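Local structure of 3-oxoacyl-(Acyl-carrier protein) synthase (4EFI) at residues 130-142 with 180-193. The protein probably acts as a 3-oxoacyl-[acyl-carrier-protein] synthase of the KAS III family, an acyltransferase within the thiolase clan. Residues are numbered along the deposited sequence; the frame is centred on the assembly and turned at random. Where two conformers were deposited one is given.
Sequences GYPQALWLGMNLI and TALETSNGDAAAHF
Helix 130-142 lies between the two beta-sheets of this thiolase-clan fold, and segment 180-193 reaches it from both. Strand 180-184 belongs to one sheet and strand 190-193 to the other. Toward the second strand, W136 and F193 carry the contact. CB of W136 sits over the centre of the F193 ring, 3.6 Å from its centroid, in a CH-pi contact. The indole follows on the same partner as an edge-to-face pair: the edge of its five-membered ring turns to the face of F193, with the planes at 66°. W136 has CG anti to its own N (chi1 165°), which lays CD1 of its indole 3.7 Å from CD1 of F193. M139 meets the F193 ring at its edge, where SD lies 4.2 Å from CZ. The same sulfur touches CB of A191.

Toward the first strand, L182 points at the helix beside G138. Its CD1 rests 3.6 Å from CA of G138, so the strand's leucine packs directly on the helix backbone. CD2 of L182 meets CD2 of L135 at 4.1 Å, the two side chains crossing at about a right angle. Further along, CD1 of I142 packs 3.6 Å from CB of L182, and CG2 of I142 lies against CA of T184.

One polar bond joins this apolar surface. OH of Y131 and OG1 of T180 are 2.8 Å apart and hydrogen-bonded, and OG1 lies in the plane of the ring, at its edge. Both residues are buried, and this bond gives each hydroxyl a polar partner away from solvent; either could be the donor. M139 also touches A17 of strand 17-26 and L341 of strand 335-343, again one residue from each sheet. A helix packed between two mixed sheets in this way is characteristic of the layered alpha-beta-alpha-beta-alpha thiolase fold.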
ATOM      1  N   GLY A 130       2.291   2.460   4.393  1.00 14.32           N
ATOM      2  CA  GLY A 130       1.336   1.895   5.339  1.00 15.07           C
ATOM      3  C   GLY A 130       1.290   0.387   5.457  1.00 12.78           C
ATOM      4  O   GLY A 130       0.936  -0.106   6.522  1.00 13.76           O
ATOM      5  N   TYR A 131       1.611  -0.361   4.405  1.00 12.75           N
ATOM      6  CA  TYR A 131       1.386  -1.806   4.491  1.00 13.26           C
ATOM      7  C   TYR A 131       2.328  -2.474   5.503  1.00 12.43           C
ATOM      8  O   TYR A 131       1.860  -3.240   6.346  1.00 11.65           O
ATOM      9  CB  TYR A 131       1.419  -2.487   3.130  1.00 13.08           C
ATOM     10  CG  TYR A 131       0.933  -3.921   3.186  1.00 12.68           C
ATOM     11  CD1 TYR A 131      -0.402  -4.219   3.440  1.00 12.41           C
ATOM     12  CD2 TYR A 131       1.798  -4.982   2.946  1.00 12.50           C
ATOM     13  CE1 TYR A 131      -0.843  -5.511   3.484  1.00 12.75           C
ATOM     14  CE2 TYR A 131       1.368  -6.269   2.968  1.00 13.52           C
ATOM     15  CZ  TYR A 131       0.034  -6.540   3.236  1.00 11.70           C
ATOM     16  OH  TYR A 131      -0.374  -7.858   3.233  1.00 13.59           O
ATOM     17  N   PRO A 132       3.640  -2.191   5.443  1.00 11.66           N
ATOM     18  CA  PRO A 132       4.495  -2.843   6.447  1.00 13.39           C
ATOM     19  C   PRO A 132       4.138  -2.441   7.872  1.00 12.61           C
ATOM     20  O   PRO A 132       4.259  -3.216   8.797  1.00 12.51           O
ATOM     21  CB  PRO A 132       5.911  -2.411   6.053  1.00 13.25           C
ATOM     22  CG  PRO A 132       5.791  -2.110   4.605  1.00 13.71           C
ATOM     23  CD  PRO A 132       4.442  -1.470   4.448  1.00 11.70           C
ATOM     24  N   GLN A 133       3.683  -1.197   8.061  1.00 12.16           N
ATOM     25  CA  GLN A 133       3.241  -0.746   9.388  1.00 12.81           C
ATOM     26  C   GLN A 133       2.002  -1.475   9.862  1.00 12.69           C
ATOM     27  O   GLN A 133       1.900  -1.817  11.044  1.00 13.17           O
ATOM     28  CB  GLN A 133       2.995   0.771   9.391  1.00 13.33           C
ATOM     29  CG  GLN A 133       4.221   1.586   8.988  1.00 13.28           C
ATOM     30  CD  GLN A 133       4.090   3.043   9.317  1.00 15.44           C
ATOM     31  OE1 GLN A 133       4.316   3.908   8.450  1.00 19.24           O
ATOM     32  NE2 GLN A 133       3.793   3.337  10.558  1.00 12.73           N
ATOM     33  N   ALA A 134       1.056  -1.696   8.957  1.00 12.20           N
ATOM     34  CA  ALA A 134      -0.138  -2.474   9.280  1.00 12.86           C
ATOM     35  C   ALA A 134       0.209  -3.907   9.671  1.00 11.86           C
ATOM     36  O   ALA A 134      -0.356  -4.459  10.627  1.00 12.51           O
ATOM     37  CB  ALA A 134      -1.094  -2.482   8.109  1.00 14.04           C
ATOM     38  N   LEU A 135       1.126  -4.519   8.922  1.00 11.18           N
ATOM     39  CA  LEU A 135       1.583  -5.866   9.259  1.00 12.55           C
ATOM     40  C   LEU A 135       2.188  -5.893  10.652  1.00 12.54           C
ATOM     41  O   LEU A 135       1.865  -6.750  11.467  1.00 12.48           O
ATOM     42  CB  LEU A 135       2.630  -6.358   8.244  1.00 12.52           C
ATOM     43  CG  LEU A 135       2.132  -6.741   6.852  1.00 13.51           C
ATOM     44  CD1 LEU A 135       3.311  -7.131   5.973  1.00 14.40           C
ATOM     45  CD2 LEU A 135       1.159  -7.872   6.894  1.00 15.30           C
ATOM     46  N   TRP A 136       3.076  -4.948  10.945  1.00 12.62           N
ATOM     47  CA  TRP A 136       3.696  -4.897  12.251  1.00 12.33           C
ATOM     48  C   TRP A 136       2.646  -4.719  13.358  1.00 12.05           C
ATOM     49  O   TRP A 136       2.665  -5.448  14.363  1.00 13.04           O
ATOM     50  CB  TRP A 136       4.757  -3.787  12.352  1.00 13.20           C
ATOM     51  CG  TRP A 136       5.097  -3.540  13.764  1.00 13.40           C
ATOM     52  CD1 TRP A 136       5.815  -4.345  14.568  1.00 14.32           C
ATOM     53  CD2 TRP A 136       4.636  -2.449  14.569  1.00 14.92           C
ATOM     54  NE1 TRP A 136       5.833  -3.837  15.854  1.00 15.38           N
ATOM     55  CE2 TRP A 136       5.114  -2.664  15.870  1.00 15.88           C
ATOM     56  CE3 TRP A 136       3.868  -1.303  14.306  1.00 17.17           C
ATOM     57  CZ2 TRP A 136       4.859  -1.761  16.913  1.00 17.13           C
ATOM     58  CZ3 TRP A 136       3.602  -0.426  15.333  1.00 18.63           C
ATOM     59  CH2 TRP A 136       4.098  -0.660  16.623  1.00 17.18           C
ATOM     60  N   LEU A 137       1.723  -3.775  13.175  1.00 12.19           N
ATOM     61  CA  LEU A 137       0.768  -3.506  14.234  1.00 12.69           C
ATOM     62  C   LEU A 137      -0.091  -4.725  14.482  1.00 11.90           C
ATOM     63  O   LEU A 137      -0.340  -5.113  15.632  1.00 13.43           O
ATOM     64  CB  LEU A 137      -0.099  -2.302  13.902  1.00 14.63           C
ATOM     65  CG  LEU A 137      -1.040  -1.921  15.039  1.00 16.61           C
ATOM     66  CD1 LEU A 137      -0.293  -1.689  16.355  1.00 22.47           C
ATOM     67  CD2 LEU A 137      -1.789  -0.676  14.627  1.00 21.68           C
ATOM     68  N   GLY A 138      -0.567  -5.332  13.417  1.00 11.53           N
ATOM     69  CA  GLY A 138      -1.387  -6.517  13.560  1.00 12.29           C
ATOM     70  C   GLY A 138      -0.679  -7.688  14.207  1.00 12.29           C
ATOM     71  O   GLY A 138      -1.225  -8.391  15.062  1.00 12.95           O
ATOM     72  N   MET A 139       0.573  -7.908  13.812  1.00 11.42           N
ATOM     73  CA  MET A 139       1.349  -8.991  14.394  1.00 12.89           C
ATOM     74  C   MET A 139       1.684  -8.709  15.856  1.00 12.56           C
ATOM     75  O   MET A 139       1.710  -9.620  16.678  1.00 14.07           O
ATOM     76  CB  MET A 139       2.616  -9.290  13.579  1.00 13.21           C
ATOM     77  CG  MET A 139       2.291  -9.851  12.217  1.00 13.17           C
ATOM     78  SD  MET A 139       3.723 -10.584  11.400  1.00 14.78           S
ATOM     79  CE  MET A 139       2.895 -11.479  10.095  1.00 16.28           C
ATOM     80  N   ASN A 140       1.911  -7.438  16.199  1.00 13.14           N
ATOM     81  CA  ASN A 140       2.110  -7.056  17.587  1.00 15.29           C
ATOM     82  C   ASN A 140       0.845  -7.354  18.415  1.00 13.12           C
ATOM     83  O   ASN A 140       0.972  -7.894  19.531  1.00 15.79           O
ATOM     84  CB  ASN A 140       2.483  -5.570  17.671  1.00 15.98           C
ATOM     85  CG  ASN A 140       2.687  -5.103  19.091  1.00 16.44           C
ATOM     86  OD1 ASN A 140       3.801  -5.049  19.587  1.00 22.70           O
ATOM     87  ND2 ASN A 140       1.635  -4.721  19.724  1.00 17.49           N
ATOM     88  N   LEU A 141      -0.333  -7.078  17.877  1.00 14.36           N
ATOM     89  CA  LEU A 141      -1.578  -7.379  18.600  1.00 15.19           C
ATOM     90  C   LEU A 141      -1.669  -8.886  18.908  1.00 15.03           C
ATOM     91  O   LEU A 141      -2.066  -9.290  19.999  1.00 16.17           O
ATOM     92  CB  LEU A 141      -2.803  -6.963  17.783  1.00 17.23           C
ATOM     93  CG  LEU A 141      -3.116  -5.472  17.537  1.00 21.06           C
ATOM     94  CD1 LEU A 141      -4.370  -5.311  16.691  1.00 24.57           C
ATOM     95  CD2 LEU A 141      -3.266  -4.761  18.858  1.00 25.69           C
ATOM     96  N   ILE A 142      -1.293  -9.719  17.950  1.00 13.26           N
ATOM     97  CA  ILE A 142      -1.367 -11.153  18.126  1.00 13.59           C
ATOM     98  C   ILE A 142      -0.295 -11.621  19.104  1.00 16.15           C
ATOM     99  O   ILE A 142      -0.586 -12.379  20.030  1.00 16.54           O
ATOM    100  CB  ILE A 142      -1.253 -11.845  16.763  1.00 12.84           C
ATOM    101  CG1 ILE A 142      -2.538 -11.595  15.985  1.00 13.09           C
ATOM    102  CG2 ILE A 142      -0.998 -13.358  16.931  1.00 14.87           C
ATOM    103  CD1 ILE A 142      -2.444 -11.943  14.508  1.00 14.96           C
ATOM    104  N   THR A 180      -5.944  -8.419   4.249  1.00 10.56           N
ATOM    105  CA  THR A 180      -4.928  -9.380   4.667  1.00 12.28           C
ATOM    106  C   THR A 180      -5.352  -9.980   5.992  1.00 11.89           C
ATOM    107  O   THR A 180      -5.769  -9.251   6.911  1.00 12.21           O
ATOM    108  CB  THR A 180      -3.554  -8.689   4.851  1.00 12.43           C
ATOM    109  OG1 THR A 180      -3.120  -8.155   3.595  1.00 12.02           O
ATOM    110  CG2 THR A 180      -2.481  -9.670   5.359  1.00 13.15           C
ATOM    111  N   ALA A 181      -5.273 -11.303   6.099  1.00 11.49           N
ATOM    112  CA  ALA A 181      -5.597 -12.028   7.332  1.00 12.45           C
ATOM    113  C   ALA A 181      -4.309 -12.361   8.041  1.00 11.88           C
ATOM    114  O   ALA A 181      -3.377 -12.872   7.424  1.00 12.56           O
ATOM    115  CB  ALA A 181      -6.325 -13.330   7.006  1.00 13.28           C
ATOM    116  N   LEU A 182      -4.276 -12.105   9.341  1.00 11.88           N
ATOM    117  CA  LEU A 182      -3.179 -12.505  10.206  1.00 12.25           C
ATOM    118  C   LEU A 182      -3.710 -13.450  11.267  1.00 12.83           C
ATOM    119  O   LEU A 182      -4.805 -13.264  11.767  1.00 12.73           O
ATOM    120  CB  LEU A 182      -2.554 -11.308  10.923  1.00 12.02           C
ATOM    121  CG  LEU A 182      -2.092 -10.148  10.078  1.00 11.29           C
ATOM    122  CD1 LEU A 182      -1.538  -9.080  11.011  1.00 13.96           C
ATOM    123  CD2 LEU A 182      -1.030 -10.574   9.063  1.00 13.39           C
ATOM    124  N   GLU A 183      -2.913 -14.446  11.640  1.00 13.24           N
ATOM    125  CA  GLU A 183      -3.311 -15.417  12.665  1.00 13.94           C
ATOM    126  C   GLU A 183      -2.138 -15.811  13.555  1.00 14.54           C
ATOM    127  O   GLU A 183      -0.989 -15.848  13.124  1.00 14.70           O
ATOM    128  CB  GLU A 183      -3.909 -16.692  12.032  1.00 15.18           C
ATOM    129  CG  GLU A 183      -4.627 -17.604  13.041  1.00 15.27           C
ATOM    130  CD  GLU A 183      -5.398 -18.752  12.416  1.00 16.01           C
ATOM    131  OE1 GLU A 183      -4.940 -19.288  11.389  1.00 17.58           O
ATOM    132  OE2 GLU A 183      -6.453 -19.113  12.984  1.00 16.19           O
ATOM    133  N   THR A 184      -2.439 -16.112  14.806  0.69 15.03           N
ATOM    134  CA  THR A 184      -1.487 -16.718  15.710  0.69 17.11           C
ATOM    135  C   THR A 184      -0.838 -17.942  15.030  0.69 17.92           C
ATOM    136  O   THR A 184      -1.507 -18.720  14.331  0.69 18.95           O
ATOM    137  CB  THR A 184      -2.201 -17.041  17.067  0.69 20.64           C
ATOM    138  OG1 THR A 184      -1.294 -17.663  17.981  0.69 25.35           O
ATOM    139  CG2 THR A 184      -3.407 -17.912  16.863  0.69 19.86           C
ATOM    140  N   SER A 185       0.479 -18.086  15.215  1.00 19.84           N
ATOM    141  CA  SER A 185       1.281 -19.173  14.661  1.00 20.58           C
ATOM    142  C   SER A 185       2.196 -19.716  15.744  1.00 24.36           C
ATOM    143  O   SER A 185       2.619 -18.975  16.628  1.00 23.56           O
ATOM    144  CB  SER A 185       2.100 -18.661  13.487  1.00 27.31           C
ATOM    145  OG  SER A 185       3.043 -17.707  13.914  1.00 39.31           O
ATOM    146  N   ASN A 186       2.516 -21.004  15.658  1.00 29.46           N
ATOM    147  CA  ASN A 186       3.275 -21.691  16.709  1.00 35.81           C
ATOM    148  C   ASN A 186       4.787 -21.799  16.481  1.00 38.62           C
ATOM    149  O   ASN A 186       5.537 -22.067  17.420  1.00 41.90           O
ATOM    150  CB  ASN A 186       2.712 -23.102  16.930  1.00 35.87           C
ATOM    151  N   GLY A 187       5.244 -21.613  15.252  1.00 36.06           N
ATOM    152  CA  GLY A 187       6.671 -21.716  14.985  1.00 42.03           C
ATOM    153  C   GLY A 187       7.504 -20.672  15.722  1.00 41.42           C
ATOM    154  O   GLY A 187       6.969 -19.781  16.391  1.00 43.52           O
ATOM    155  N   ASP A 188       8.824 -20.783  15.594  1.00 39.50           N
ATOM    156  CA  ASP A 188       9.739 -19.794  16.161  1.00 39.51           C
ATOM    157  C   ASP A 188      10.143 -18.718  15.134  1.00 34.75           C
ATOM    158  O   ASP A 188      11.050 -17.926  15.388  1.00 37.92           O
ATOM    159  CB  ASP A 188      10.994 -20.484  16.701  1.00 41.00           C
ATOM    160  N   ALA A 189       9.468 -18.675  13.989  1.00 29.10           N
ATOM    161  CA  ALA A 189       9.862 -17.755  12.919  1.00 28.77           C
ATOM    162  C   ALA A 189       9.641 -16.301  13.358  1.00 30.68           C
ATOM    163  O   ALA A 189       8.615 -15.991  13.978  1.00 29.54           O
ATOM    164  CB  ALA A 189       9.076 -18.053  11.666  1.00 30.08           C
ATOM    165  N   ALA A 190      10.591 -15.414  13.048  1.00 25.31           N
ATOM    166  CA  ALA A 190      10.456 -13.998  13.418  1.00 21.27           C
ATOM    167  C   ALA A 190      10.207 -13.107  12.202  1.00 22.79           C
ATOM    168  O   ALA A 190      10.670 -13.407  11.096  1.00 26.31           O
ATOM    169  CB  ALA A 190      11.679 -13.527  14.139  1.00 27.29           C
ATOM    170  N   ALA A 191       9.500 -12.005  12.417  1.00 17.37           N
ATOM    171  CA  ALA A 191       9.336 -10.976  11.408  1.00 15.64           C
ATOM    172  C   ALA A 191      10.064  -9.726  11.882  1.00 16.97           C
ATOM    173  O   ALA A 191      10.050  -9.410  13.075  1.00 18.00           O
ATOM    174  CB  ALA A 191       7.873 -10.674  11.175  1.00 16.10           C
ATOM    175  N   HIS A 192      10.703  -9.019  10.959  1.00 15.38           N
ATOM    176  CA  HIS A 192      11.466  -7.811  11.273  1.00 15.54           C
ATOM    177  C   HIS A 192      10.922  -6.628  10.490  1.00 15.70           C
ATOM    178  O   HIS A 192      10.528  -6.765   9.320  1.00 15.84           O
ATOM    179  CB  HIS A 192      12.940  -7.994  10.921  1.00 17.73           C
ATOM    180  CG  HIS A 192      13.595  -9.098  11.678  1.00 19.86           C
ATOM    181  ND1 HIS A 192      14.214  -8.903  12.892  1.00 22.91           N
ATOM    182  CD2 HIS A 192      13.683 -10.422  11.416  1.00 21.42           C
ATOM    183  CE1 HIS A 192      14.680 -10.058  13.336  1.00 24.00           C
ATOM    184  NE2 HIS A 192      14.373 -10.995  12.457  1.00 23.40           N
ATOM    185  N   PHE A 193      10.892  -5.461  11.134  1.00 14.32           N
ATOM    186  CA  PHE A 193      10.314  -4.254  10.567  1.00 14.31           C
ATOM    187  C   PHE A 193      11.181  -3.062  10.929  1.00 13.79           C
ATOM    188  O   PHE A 193      11.826  -3.046  11.980  1.00 15.16           O
ATOM    189  CB  PHE A 193       8.927  -3.989  11.138  1.00 14.69           C
ATOM    190  CG  PHE A 193       7.983  -5.142  11.016  1.00 14.20           C
ATOM    191  CD1 PHE A 193       7.912  -6.110  12.010  1.00 14.57           C
ATOM    192  CD2 PHE A 193       7.136  -5.265   9.925  1.00 12.94           C
ATOM    193  CE1 PHE A 193       7.019  -7.173  11.896  1.00 14.90           C
ATOM    194  CE2 PHE A 193       6.243  -6.313   9.830  1.00 14.06           C
ATOM    195  CZ  PHE A 193       6.196  -7.275  10.804  1.00 15.38           C
TER